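Local atomic coordinates of uracil-dna glycosylase (Deinococcus radiodurans, PDB entry 4UQM), a protein that belongs to the uracil-DNA glycosylase superfamily, whose alpha/beta fold packs helices around a central four-stranded parallel sheet, and binds DNA. Residues 110-115 with 123-128; 219-224 with 236-241. The protein carries 1 engineered substitution. All coordinates share one frame; numbering follows the deposited sequence.

Interaction 1. Residues 110-115 with 123-128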
ATOM      1  N   ASN A 110     -11.622   1.169 -10.796  1.00 17.41           N
ATOM      2  CA  ASN A 110     -10.873   2.113 -11.626  1.00 17.87           C
ATOM      3  C   ASN A 110      -9.462   1.622 -11.904  1.00 16.74           C
ATOM      4  O   ASN A 110      -8.977   1.788 -13.022  1.00 18.44           O
ATOM      5  CB  ASN A 110     -10.870   3.481 -10.967  1.00 17.28           C
ATOM      6  CG  ASN A 110     -12.190   4.198 -11.131  1.00 19.94           C
ATOM      7  OD1 ASN A 110     -13.019   3.820 -11.955  1.00 21.24           O
ATOM      8  ND2 ASN A 110     -12.373   5.282 -10.394  1.00 20.12           N
ATOM      9  N   ILE A 111      -8.785   1.034 -10.923  1.00 16.72           N
ATOM     10  CA  ILE A 111      -7.528   0.376 -11.159  1.00 16.82           C
ATOM     11  C   ILE A 111      -7.656  -0.640 -12.309  1.00 17.48           C
ATOM     12  O   ILE A 111      -6.791  -0.724 -13.203  1.00 18.34           O
ATOM     13  CB  ILE A 111      -6.976  -0.263  -9.863  1.00 16.78           C
ATOM     14  CG1 ILE A 111      -6.420   0.817  -8.921  1.00 16.38           C
ATOM     15  CG2 ILE A 111      -5.887  -1.303 -10.133  1.00 16.53           C
ATOM     16  CD1 ILE A 111      -6.303   0.324  -7.494  1.00 16.96           C
ATOM     17  N   TYR A 112      -8.683  -1.481 -12.229  1.00 16.83           N
ATOM     18  CA  TYR A 112      -8.947  -2.480 -13.297  1.00 18.17           C
ATOM     19  C   TYR A 112      -9.182  -1.819 -14.668  1.00 19.63           C
ATOM     20  O   TYR A 112      -8.700  -2.326 -15.696  1.00 20.63           O
ATOM     21  CB  TYR A 112     -10.114  -3.376 -12.940  1.00 18.15           C
ATOM     22  CG  TYR A 112      -9.887  -4.423 -11.851  1.00 18.75           C
ATOM     23  CD1 TYR A 112      -8.618  -4.660 -11.287  1.00 18.17           C
ATOM     24  CD2 TYR A 112     -10.956  -5.156 -11.340  1.00 18.65           C
ATOM     25  CE1 TYR A 112      -8.430  -5.598 -10.327  1.00 18.40           C
ATOM     26  CE2 TYR A 112     -10.777  -6.125 -10.352  1.00 19.36           C
ATOM     27  CZ  TYR A 112      -9.507  -6.354  -9.846  1.00 17.82           C
ATOM     28  OH  TYR A 112      -9.338  -7.294  -8.875  1.00 18.73           O
ATOM     29  N   LYS A 113      -9.883  -0.688 -14.701  1.00 19.46           N
ATOM     30  CA  LYS A 113     -10.136   0.034 -15.975  1.00 21.05           C
ATOM     31  C   LYS A 113      -8.827   0.500 -16.562  1.00 20.18           C
ATOM     32  O   LYS A 113      -8.577   0.356 -17.774  1.00 22.19           O
ATOM     33  CB  LYS A 113     -11.098   1.244 -15.786  1.00 21.75           C
ATOM     34  CG  LYS A 113     -12.556   0.882 -15.574  1.00 23.39           C
ATOM     35  CD  LYS A 113     -13.438   2.111 -15.311  1.00 28.86           C
ATOM     36  CE  LYS A 113     -14.379   1.912 -14.149  1.00 31.94           C
ATOM     37  NZ  LYS A 113     -15.219   3.103 -13.847  1.00 36.13           N
ATOM     38  N   GLU A 114      -7.964   1.068 -15.730  1.00 18.96           N
ATOM     39  CA  GLU A 114      -6.700   1.567 -16.186  1.00 19.52           C
ATOM     40  C   GLU A 114      -5.775   0.410 -16.654  1.00 19.59           C
ATOM     41  O   GLU A 114      -5.112   0.509 -17.709  1.00 20.65           O
ATOM     42  CB  GLU A 114      -6.047   2.422 -15.101  1.00 18.86           C
ATOM     43  CG  GLU A 114      -4.700   3.004 -15.506  1.00 20.28           C
ATOM     44  CD  GLU A 114      -4.762   4.051 -16.586  1.00 22.41           C
ATOM     45  OE1 GLU A 114      -5.847   4.609 -16.842  1.00 23.12           O
ATOM     46  OE2 GLU A 114      -3.671   4.347 -17.171  1.00 23.18           O
ATOM     47  N   LEU A 115      -5.727  -0.683 -15.895  1.00 19.13           N
ATOM     48  CA  LEU A 115      -4.986  -1.909 -16.311  1.00 19.14           C
ATOM     49  C   LEU A 115      -5.461  -2.450 -17.644  1.00 20.00           C
ATOM     50  O   LEU A 115      -4.648  -2.833 -18.476  1.00 20.94           O
ATOM     51  CB  LEU A 115      -5.141  -2.981 -15.233  1.00 18.90           C
ATOM     52  CG  LEU A 115      -4.125  -2.930 -14.100  1.00 18.81           C
ATOM     53  CD1 LEU A 115      -4.568  -3.800 -12.942  1.00 19.79           C
ATOM     54  CD2 LEU A 115      -2.731  -3.382 -14.599  1.00 20.23           C
ATOM     55  N   VAL A 123      -7.408  -8.859 -18.270  1.00 20.65           N
ATOM     56  CA  VAL A 123      -8.859  -9.075 -18.171  1.00 21.48           C
ATOM     57  C   VAL A 123      -9.221  -8.941 -16.702  1.00 20.32           C
ATOM     58  O   VAL A 123      -8.758  -9.720 -15.886  1.00 20.03           O
ATOM     59  CB  VAL A 123      -9.289 -10.470 -18.686  1.00 23.32           C
ATOM     60  CG1 VAL A 123     -10.780 -10.656 -18.524  1.00 26.16           C
ATOM     61  CG2 VAL A 123      -8.959 -10.636 -20.148  1.00 25.20           C
ATOM     62  N   ALA A 124     -10.039  -7.949 -16.354  1.00 20.65           N
ATOM     63  CA  ALA A 124     -10.422  -7.733 -14.982  1.00 20.16           C
ATOM     64  C   ALA A 124     -11.221  -8.916 -14.451  1.00 20.66           C
ATOM     65  O   ALA A 124     -12.169  -9.338 -15.101  1.00 22.28           O
ATOM     66  CB  ALA A 124     -11.249  -6.470 -14.866  1.00 22.76           C
ATOM     67  N   PRO A 125     -10.842  -9.456 -13.292  1.00 20.24           N
ATOM     68  CA  PRO A 125     -11.599 -10.540 -12.710  1.00 21.16           C
ATOM     69  C   PRO A 125     -12.766 -10.006 -11.910  1.00 21.39           C
ATOM     70  O   PRO A 125     -12.892  -8.805 -11.694  1.00 22.06           O
ATOM     71  CB  PRO A 125     -10.606 -11.166 -11.782  1.00 21.88           C
ATOM     72  CG  PRO A 125      -9.833 -10.003 -11.282  1.00 20.71           C
ATOM     73  CD  PRO A 125      -9.702  -9.079 -12.419  1.00 19.44           C
ATOM     74  N   LYS A 126     -13.625 -10.925 -11.523  1.00 23.08           N
ATOM     75  CA  LYS A 126     -14.838 -10.578 -10.762  1.00 23.93           C
ATOM     76  C   LYS A 126     -14.555 -10.291  -9.283  1.00 22.65           C
ATOM     77  O   LYS A 126     -15.391  -9.724  -8.590  1.00 25.65           O
ATOM     78  CB  LYS A 126     -15.849 -11.720 -10.897  1.00 27.88           C
ATOM     79  CG  LYS A 126     -16.334 -11.898 -12.331  1.00 29.54           C
ATOM     80  CD  LYS A 126     -17.151 -10.710 -12.836  1.00 34.61           C
ATOM     81  CE  LYS A 126     -17.647 -10.852 -14.264  1.00 34.05           C
ATOM     82  NZ  LYS A 126     -18.705 -11.879 -14.384  1.00 41.10           N
ATOM     83  N   HIS A 127     -13.422 -10.723  -8.799  1.00 21.00           N
ATOM     84  CA  HIS A 127     -12.997 -10.507  -7.418  1.00 20.62           C
ATOM     85  C   HIS A 127     -12.023  -9.374  -7.316  1.00 19.59           C
ATOM     86  O   HIS A 127     -11.511  -8.886  -8.341  1.00 18.49           O
ATOM     87  CB  HIS A 127     -12.366 -11.810  -6.881  1.00 20.25           C
ATOM     88  CG  HIS A 127     -11.041 -12.102  -7.504  1.00 19.97           C
ATOM     89  ND1 HIS A 127      -9.882 -11.520  -7.058  1.00 19.33           N
ATOM     90  CD2 HIS A 127     -10.685 -12.906  -8.533  1.00 20.38           C
ATOM     91  CE1 HIS A 127      -8.865 -11.927  -7.789  1.00 19.47           C
ATOM     92  NE2 HIS A 127      -9.337 -12.736  -8.728  1.00 21.18           N
ATOM     93  N   GLY A 128     -11.736  -8.972  -6.060  1.00 18.52           N
ATOM     94  CA  GLY A 128     -10.794  -7.895  -5.805  1.00 17.75           C
ATOM     95  C   GLY A 128      -9.597  -8.247  -4.939  1.00 17.39           C
ATOM     96  O   GLY A 128      -9.023  -7.369  -4.296  1.00 16.80           O
TER

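Interaction 2. Residues 219-224 with 236-241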
ATOM      1  N   ARG A 219      -1.019   5.485 -16.929  1.00 21.61           N
ATOM      2  CA  ARG A 219      -0.229   4.283 -17.327  1.00 21.78           C
ATOM      3  C   ARG A 219       0.832   3.842 -16.343  1.00 20.12           C
ATOM      4  O   ARG A 219       1.949   3.584 -16.723  1.00 21.35           O
ATOM      5  CB  ARG A 219       0.405   4.558 -18.691  1.00 23.80           C
ATOM      6  CG  ARG A 219      -0.644   4.787 -19.761  1.00 26.14           C
ATOM      7  CD  ARG A 219      -0.103   4.555 -21.178  1.00 29.19           C
ATOM      8  NE  ARG A 219       0.060   3.109 -21.390  1.00 27.41           N
ATOM      9  CZ  ARG A 219       0.600   2.479 -22.419  1.00 29.74           C
ATOM     10  NH1 ARG A 219       1.042   3.123 -23.488  1.00 35.07           N
ATOM     11  NH2 ARG A 219       0.677   1.154 -22.367  1.00 29.63           N
ATOM     12  N   PRO A 220       0.474   3.697 -15.071  1.00 19.57           N
ATOM     13  CA  PRO A 220       1.513   3.420 -14.088  1.00 19.18           C
ATOM     14  C   PRO A 220       2.050   1.970 -14.215  1.00 18.44           C
ATOM     15  O   PRO A 220       3.165   1.680 -13.807  1.00 19.07           O
ATOM     16  CB  PRO A 220       0.787   3.648 -12.772  1.00 18.93           C
ATOM     17  CG  PRO A 220      -0.641   3.317 -13.070  1.00 18.67           C
ATOM     18  CD  PRO A 220      -0.862   3.835 -14.448  1.00 20.13           C
ATOM     19  N   PHE A 221       1.219   1.071 -14.712  1.00 19.08           N
ATOM     20  CA  PHE A 221       1.507  -0.386 -14.697  1.00 17.87           C
ATOM     21  C   PHE A 221       2.551  -0.720 -15.774  1.00 19.73           C
ATOM     22  O   PHE A 221       3.570  -1.407 -15.507  1.00 19.39           O
ATOM     23  CB  PHE A 221       0.211  -1.184 -14.808  1.00 19.57           C
ATOM     24  CG  PHE A 221      -0.838  -0.757 -13.812  1.00 18.38           C
ATOM     25  CD1 PHE A 221      -0.691  -1.050 -12.440  1.00 17.79           C
ATOM     26  CD2 PHE A 221      -1.906   0.010 -14.219  1.00 17.84           C
ATOM     27  CE1 PHE A 221      -1.615  -0.612 -11.503  1.00 17.27           C
ATOM     28  CE2 PHE A 221      -2.859   0.448 -13.264  1.00 18.80           C
ATOM     29  CZ  PHE A 221      -2.671   0.150 -11.914  1.00 18.42           C
ATOM     30  N   SER A 222       2.368  -0.142 -16.957  1.00 19.99           N
ATOM     31  CA  SER A 222       3.349  -0.298 -18.006  1.00 21.25           C
ATOM     32  C   SER A 222       4.633   0.468 -17.704  1.00 21.77           C
ATOM     33  O   SER A 222       5.724  -0.026 -17.970  1.00 22.64           O
ATOM     34  CB  SER A 222       2.788   0.102 -19.363  1.00 22.34           C
ATOM     35  OG  SER A 222       2.412   1.448 -19.362  1.00 22.79           O
ATOM     36  N   LYS A 223       4.505   1.684 -17.188  1.00 21.44           N
ATOM     37  CA  LYS A 223       5.694   2.444 -16.801  1.00 21.63           C
ATOM     38  C   LYS A 223       6.503   1.673 -15.763  1.00 20.91           C
ATOM     39  O   LYS A 223       7.719   1.583 -15.863  1.00 21.51           O
ATOM     40  CB  LYS A 223       5.317   3.828 -16.272  1.00 21.93           C
ATOM     41  CG  LYS A 223       4.840   4.756 -17.355  1.00 24.61           C
ATOM     42  CD  LYS A 223       4.288   6.025 -16.771  1.00 25.84           C
ATOM     43  CE  LYS A 223       3.823   6.988 -17.846  1.00 28.35           C
ATOM     44  NZ  LYS A 223       2.941   8.023 -17.255  1.00 32.07           N
ATOM     45  N   THR A 224       5.807   1.032 -14.801  1.00 20.29           N
ATOM     46  CA  THR A 224       6.512   0.241 -13.787  1.00 19.53           C
ATOM     47  C   THR A 224       7.302  -0.900 -14.436  1.00 20.30           C
ATOM     48  O   THR A 224       8.465  -1.133 -14.113  1.00 19.89           O
ATOM     49  CB  THR A 224       5.485  -0.294 -12.761  1.00 19.29           C
ATOM     50  OG1 THR A 224       4.973   0.805 -12.019  1.00 18.94           O
ATOM     51  CG2 THR A 224       6.122  -1.307 -11.804  1.00 19.20           C
ATOM     52  N   VAL A 236       6.285  -7.137 -13.305  1.00 20.28           N
ATOM     53  CA  VAL A 236       5.149  -7.679 -12.573  1.00 19.05           C
ATOM     54  C   VAL A 236       4.152  -8.300 -13.536  1.00 20.09           C
ATOM     55  O   VAL A 236       3.847  -7.770 -14.592  1.00 20.14           O
ATOM     56  CB  VAL A 236       4.410  -6.542 -11.797  1.00 18.75           C
ATOM     57  CG1 VAL A 236       3.125  -7.047 -11.115  1.00 18.34           C
ATOM     58  CG2 VAL A 236       5.333  -5.907 -10.759  1.00 20.98           C
ATOM     59  N   GLU A 237       3.627  -9.464 -13.155  1.00 19.15           N
ATOM     60  CA  GLU A 237       2.487 -10.020 -13.836  1.00 18.11           C
ATOM     61  C   GLU A 237       1.222  -9.431 -13.226  1.00 18.04           C
ATOM     62  O   GLU A 237       0.811  -9.818 -12.121  1.00 17.88           O
ATOM     63  CB  GLU A 237       2.479 -11.524 -13.661  1.00 18.29           C
ATOM     64  CG  GLU A 237       1.235 -12.193 -14.214  1.00 18.99           C
ATOM     65  CD  GLU A 237       1.135 -12.006 -15.688  1.00 20.55           C
ATOM     66  OE1 GLU A 237       1.869 -12.687 -16.422  1.00 20.46           O
ATOM     67  OE2 GLU A 237       0.407 -11.117 -16.131  1.00 21.40           O
ATOM     68  N   TRP A 238       0.677  -8.407 -13.877  1.00 18.01           N
ATOM     69  CA  TRP A 238      -0.469  -7.719 -13.340  1.00 17.50           C
ATOM     70  C   TRP A 238      -1.762  -8.540 -13.436  1.00 17.41           C
ATOM     71  O   TRP A 238      -2.698  -8.323 -12.662  1.00 17.79           O
ATOM     72  CB  TRP A 238      -0.650  -6.333 -14.004  1.00 18.78           C
ATOM     73  CG  TRP A 238       0.486  -5.371 -13.736  1.00 17.86           C
ATOM     74  CD1 TRP A 238       1.445  -4.956 -14.626  1.00 18.48           C
ATOM     75  CD2 TRP A 238       0.770  -4.698 -12.498  1.00 17.50           C
ATOM     76  NE1 TRP A 238       2.304  -4.073 -14.007  1.00 19.24           N
ATOM     77  CE2 TRP A 238       1.904  -3.888 -12.706  1.00 18.71           C
ATOM     78  CE3 TRP A 238       0.140  -4.678 -11.253  1.00 16.67           C
ATOM     79  CZ2 TRP A 238       2.463  -3.110 -11.684  1.00 19.02           C
ATOM     80  CZ3 TRP A 238       0.695  -3.892 -10.251  1.00 17.75           C
ATOM     81  CH2 TRP A 238       1.842  -3.126 -10.471  1.00 18.64           C
ATOM     82  N   GLN A 239      -1.852  -9.470 -14.384  1.00 17.87           N
ATOM     83  CA  GLN A 239      -3.044 -10.321 -14.459  1.00 18.80           C
ATOM     84  C   GLN A 239      -3.269 -11.071 -13.178  1.00 19.48           C
ATOM     85  O   GLN A 239      -2.345 -11.618 -12.626  1.00 18.95           O
ATOM     86  CB  GLN A 239      -2.912 -11.328 -15.604  1.00 20.02           C
ATOM     87  CG  GLN A 239      -4.178 -12.167 -15.822  1.00 19.42           C
ATOM     88  CD  GLN A 239      -5.373 -11.279 -16.165  1.00 19.58           C
ATOM     89  OE1 GLN A 239      -5.369 -10.604 -17.206  1.00 20.48           O
ATOM     90  NE2 GLN A 239      -6.374 -11.267 -15.313  1.00 19.74           N
ATOM     91  N   LEU A 240      -4.515 -11.009 -12.680  1.00 19.11           N
ATOM     92  CA  LEU A 240      -4.979 -11.724 -11.510  1.00 18.85           C
ATOM     93  C   LEU A 240      -5.659 -13.003 -11.916  1.00 19.78           C
ATOM     94  O   LEU A 240      -6.176 -13.087 -13.035  1.00 20.51           O
ATOM     95  CB  LEU A 240      -5.950 -10.838 -10.761  1.00 18.22           C
ATOM     96  CG  LEU A 240      -5.316  -9.581 -10.189  1.00 18.07           C
ATOM     97  CD1 LEU A 240      -6.397  -8.542  -9.965  1.00 18.54           C
ATOM     98  CD2 LEU A 240      -4.511  -9.831  -8.915  1.00 17.58           C
ATOM     99  N   PRO A 241      -5.696 -14.008 -11.018  1.00 19.66           N
ATOM    100  CA  PRO A 241      -6.463 -15.219 -11.323  1.00 20.72           C
ATOM    101  C   PRO A 241      -7.931 -14.944 -11.560  1.00 22.04           C
ATOM    102  O   PRO A 241      -8.493 -14.053 -10.913  1.00 22.56           O
ATOM    103  CB  PRO A 241      -6.251 -16.116 -10.111  1.00 23.32           C
ATOM    104  CG  PRO A 241      -5.475 -15.373  -9.158  1.00 24.97           C
ATOM    105  CD  PRO A 241      -5.135 -14.025  -9.670  1.00 20.18           C
TER

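Interaction 1. Residues 110-115 with 123-128
Y112, on helix 106-118 of the alpha/beta fold of the uracil-DNA glycosylase superfamily, sets its ring against the loop that leads from this helix to helix 131-134. Every side-chain contact that the helical segment makes with 123-128 comes from this tyrosine, and the backbones are nearest where its CA lies 5.7 Å from CA of A124. CG lies beside the backbone N, anti to the carbonyl carbon (chi1 -73°), which carries the ring off the helix and onto the loop.

Its partners meet it from distinct directions. P125 approaches over one face, the two side chains crossing at about a right angle; CD sits 4.0 Å from the centroid of the Y112 ring and 24° off its normal, a CH-pi contact displaced toward the rim. A124 touches the base of the side chain instead, its CB lying 3.8 Å from CD2 of Y112, at an oblique slant. CG of P125 also lies over a face of the H127 imidazole, so one proline touches two flat groups through neighbouring atoms, CD and CG.

The H127 imidazole makes no close contact with Y112; its NE2 is hydrogen-bonded to P241 and its ND1 to N of Y129, and Y112 is met by the H127 backbone carbonyl. The phenol thus ties a loop carbonyl to the helix: OH of Y112 donates to O of H127 at 2.7 Å, in the carbonyl plane on a lone pair, with a C=O...donor angle of 135°.

Interaction 2. Residues 219-224 with 236-241
F221 and W238 meet as an edge-to-face (T-shaped) pair, joining the start of helix 220-230 to the chain that follows it. The F221 edge, led by CD1, points at the indole face; the centroids of the F221 ring and the six-membered ring of W238 are 4.9 Å apart and the planes stand at 73°. A CH-pi contact extends the overlap to the five-membered ring, where CB of F221 lies 3.8 Å from the centroid, 18° off the normal. V236 CG1 covers the opposite face of the indole from within its own segment, which sandwiches W238 between an aliphatic branch and a phenyl edge.

Apolar contact is lighter at T224, whose CG2, anti to the backbone N, reaches the indole rim at CZ2 of W238 (4.1 Å).

Polar links are few. NE1 of W238 gives a weak hydrogen bond to O of F221, 3.3 Å long and bent to 136°. The T224 hydroxyl turns back to its own helix instead, donating from OG1 to O of P220 at 2.7 Å, while T224 N reaches the same oxygen from the other face of its plane.

With its sole cross-segment hydrogen bond weak, this buried contact probably owes its fit mainly to ring and aliphatic surfaces.

Interactions 1 and 2 follow one another along the chain, yet their centres lie only 11 Å apart and they touch directly. Two hydrogen bonds join the loops: the one from NE2 of H127 to O of P241 is 2.7 Å long, and N of V123 lies 2.9 Å from OE1 of Q239. Packing contacts add to these: CD2 of L115 lies 3.3 Å from CG of F221, joining the two helices, and CD1 of L240 lies 3.4 Å from OH of Y112, joining the loop to helix 106-118. Interaction 1 lies nearer the bound DNA, its nearest atom about 4 Å away, and K113 packs on a sugar; the nearest atom of interaction 2 is about 13 Å from the DNA.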